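Local coordinates for protein ElaA (Pseudomonas aeruginosa, PDB 1XEB) that probably transfers an acyl group from acyl-CoA to an amine, acting as a GNAT-type N-acetyltransferase, at residues 62-67 with 98-103. Numbering follows the deposited sequence.
Sequences AYLRLL and ERALQA
Leu64 and Leu66 pack against Ala100 and Ala103 in a buried, largely apolar strand-on-helix contact near the centre of the GNAT fold. The helix is 92-108, the connection of the beta-alpha-beta crossover between the parallel strands 76-83 and 113-118. Strand 59-67 lies one place further along the sheet, antiparallel to 76-83, so the helix covers more of the sheet than the two strands it joins. In GNAT enzymes the turn leading into this helix generally receives the pyrophosphate of the acyl-CoA, and a similar role is probable here; the contact itself is structural packing.

The two segments run in nearly the same direction, with their axes at 23° and 10.0 Å apart at closest approach. At this spacing, usual for a helix on a sheet, the leucines span most of the distance, and Ala100 and Ala103, nearly one turn apart, turn their short methyls to the strand. No hydrogen bond crosses the interface.

Strand alternation sorts the side chains. Leu64 and Leu66 extend to the helix 92-108 side, while Tyr63 and Arg65 take the other face of the sheet, where both touch helix 15-32 and Arg65 forms a salt bridge with Asp41. At the helix's flank, Arg99 turns away to a cation-pi contact with Trp5.

Leu66 has CG beside its backbone N and anti to the carbonyl carbon (chi1 -65°), and its two methyls divide the work. CD1 meets Ala103 CB at 3.9 Å, whereas CD2 comes more loosely to the carbonyl oxygen, 4.2 Å from Ala100 O. Leu64, its CG between the backbone N and the carbonyl carbon (chi1 82°), instead brings its fork against a single methyl: Ala100 CB lies 4.0 Å from Leu64 CD1 and 3.3 Å from Leu64 CD2, the latter shorter than a comfortable carbon-carbon contact and doubtful in its exact value.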
loop_
_atom_site.group_PDB
_atom_site.type_symbol
_atom_site.label_atom_id
_atom_site.label_comp_id
_atom_site.label_asym_id
_atom_site.label_seq_id
_atom_site.Cartn_x
_atom_site.Cartn_y
_atom_site.Cartn_z
ATOM N N ALA A 62 -6.154 4.885 7.442
ATOM C CA ALA A 62 -5.590 4.611 6.133
ATOM C C ALA A 62 -4.193 4.071 6.299
ATOM O O ALA A 62 -3.464 4.472 7.223
ATOM C CB ALA A 62 -5.561 5.877 5.278
ATOM N N TYR A 63 -3.823 3.179 5.382
ATOM C CA TYR A 63 -2.521 2.546 5.403
ATOM C C TYR A 63 -2.064 2.090 4.028
ATOM O O TYR A 63 -2.869 1.852 3.132
ATOM C CB TYR A 63 -2.585 1.324 6.320
ATOM C CG TYR A 63 -1.384 0.412 6.242
ATOM C CD1 TYR A 63 -0.289 0.596 7.082
ATOM C CD2 TYR A 63 -1.333 -0.616 5.310
ATOM C CE1 TYR A 63 0.830 -0.228 6.993
ATOM C CE2 TYR A 63 -0.219 -1.437 5.207
ATOM C CZ TYR A 63 0.860 -1.244 6.053
ATOM O OH TYR A 63 1.957 -2.080 5.976
ATOM N N LEU A 64 -0.752 2.011 3.868
ATOM C CA LEU A 64 -0.151 1.473 2.664
ATOM C C LEU A 64 1.281 1.059 3.026
ATOM O O LEU A 64 1.929 1.645 3.907
ATOM C CB LEU A 64 -0.192 2.456 1.479
ATOM C CG LEU A 64 0.801 3.592 1.252
ATOM C CD1 LEU A 64 2.224 3.058 1.049
ATOM C CD2 LEU A 64 0.342 4.360 0.019
ATOM N N ARG A 65 1.747 0.017 2.356
ATOM C CA ARG A 65 3.069 -0.524 2.595
ATOM C C ARG A 65 4.030 -0.288 1.429
ATOM O O ARG A 65 3.650 -0.372 0.253
ATOM C CB ARG A 65 2.950 -2.027 2.865
ATOM C CG ARG A 65 4.272 -2.724 3.094
ATOM C CD ARG A 65 4.065 -4.197 3.388
ATOM N NE ARG A 65 3.548 -4.934 2.235
ATOM C CZ ARG A 65 3.314 -6.243 2.242
ATOM N NH1 ARG A 65 3.550 -6.953 3.346
ATOM N NH2 ARG A 65 2.849 -6.846 1.150
ATOM N N LEU A 66 5.277 0.004 1.781
ATOM C CA LEU A 66 6.333 0.224 0.816
ATOM C C LEU A 66 7.433 -0.845 0.975
ATOM O O LEU A 66 8.062 -0.949 2.028
ATOM C CB LEU A 66 6.919 1.631 1.012
ATOM C CG LEU A 66 5.911 2.743 0.704
ATOM C CD1 LEU A 66 6.109 3.937 1.617
ATOM C CD2 LEU A 66 6.049 3.145 -0.728
ATOM N N LEU A 67 7.654 -1.647 -0.065
ATOM C CA LEU A 67 8.709 -2.664 -0.029
ATOM C C LEU A 67 9.969 -2.073 -0.688
ATOM O O LEU A 67 9.873 -1.460 -1.758
ATOM C CB LEU A 67 8.253 -3.918 -0.777
ATOM C CG LEU A 67 7.165 -4.803 -0.151
ATOM C CD1 LEU A 67 6.039 -3.953 0.354
ATOM C CD2 LEU A 67 6.644 -5.805 -1.178
ATOM N N GLU A 98 -0.217 10.267 -2.793
ATOM C CA GLU A 98 0.658 11.424 -2.787
ATOM C C GLU A 98 1.805 11.239 -1.805
ATOM O O GLU A 98 2.958 11.493 -2.141
ATOM C CB GLU A 98 -0.098 12.710 -2.428
ATOM C CG GLU A 98 0.815 13.948 -2.449
ATOM C CD GLU A 98 0.305 15.113 -1.612
ATOM O OE1 GLU A 98 1.152 15.859 -1.066
ATOM O OE2 GLU A 98 -0.926 15.299 -1.502
ATOM N N ARG A 99 1.497 10.811 -0.587
ATOM C CA ARG A 99 2.548 10.626 0.409
ATOM C C ARG A 99 3.426 9.428 0.102
ATOM O O ARG A 99 4.608 9.428 0.427
ATOM C CB ARG A 99 1.951 10.491 1.808
ATOM C CG ARG A 99 1.498 11.810 2.380
ATOM C CD ARG A 99 0.457 11.626 3.481
ATOM N NE ARG A 99 -0.192 12.882 3.852
ATOM C CZ ARG A 99 0.359 13.819 4.623
ATOM N NH1 ARG A 99 1.586 13.649 5.114
ATOM N NH2 ARG A 99 -0.329 14.925 4.919
ATOM N N ALA A 100 2.852 8.414 -0.534
ATOM C CA ALA A 100 3.620 7.225 -0.877
ATOM C C ALA A 100 4.692 7.599 -1.892
ATOM O O ALA A 100 5.857 7.242 -1.743
ATOM C CB ALA A 100 2.710 6.154 -1.455
ATOM N N LEU A 101 4.284 8.320 -2.931
ATOM C CA LEU A 101 5.218 8.739 -3.966
ATOM C C LEU A 101 6.327 9.602 -3.366
ATOM O O LEU A 101 7.498 9.486 -3.746
ATOM C CB LEU A 101 4.467 9.494 -5.069
ATOM C CG LEU A 101 4.249 8.677 -6.357
ATOM C CD1 LEU A 101 4.392 7.185 -6.091
ATOM C CD2 LEU A 101 2.888 8.990 -6.937
ATOM N N GLN A 102 5.952 10.451 -2.415
ATOM C CA GLN A 102 6.906 11.329 -1.753
ATOM C C GLN A 102 7.861 10.543 -0.874
ATOM O O GLN A 102 9.034 10.891 -0.748
ATOM C CB GLN A 102 6.175 12.355 -0.895
ATOM C CG GLN A 102 7.119 13.172 -0.055
ATOM C CD GLN A 102 6.413 14.220 0.755
ATOM O OE1 GLN A 102 5.671 13.914 1.695
ATOM N NE2 GLN A 102 6.632 15.477 0.393
ATOM N N ALA A 103 7.347 9.489 -0.253
ATOM C CA ALA A 103 8.157 8.648 0.628
ATOM C C ALA A 103 9.181 7.855 -0.202
ATOM O O ALA A 103 10.360 7.761 0.160
ATOM C CB ALA A 103 7.250 7.704 1.403
#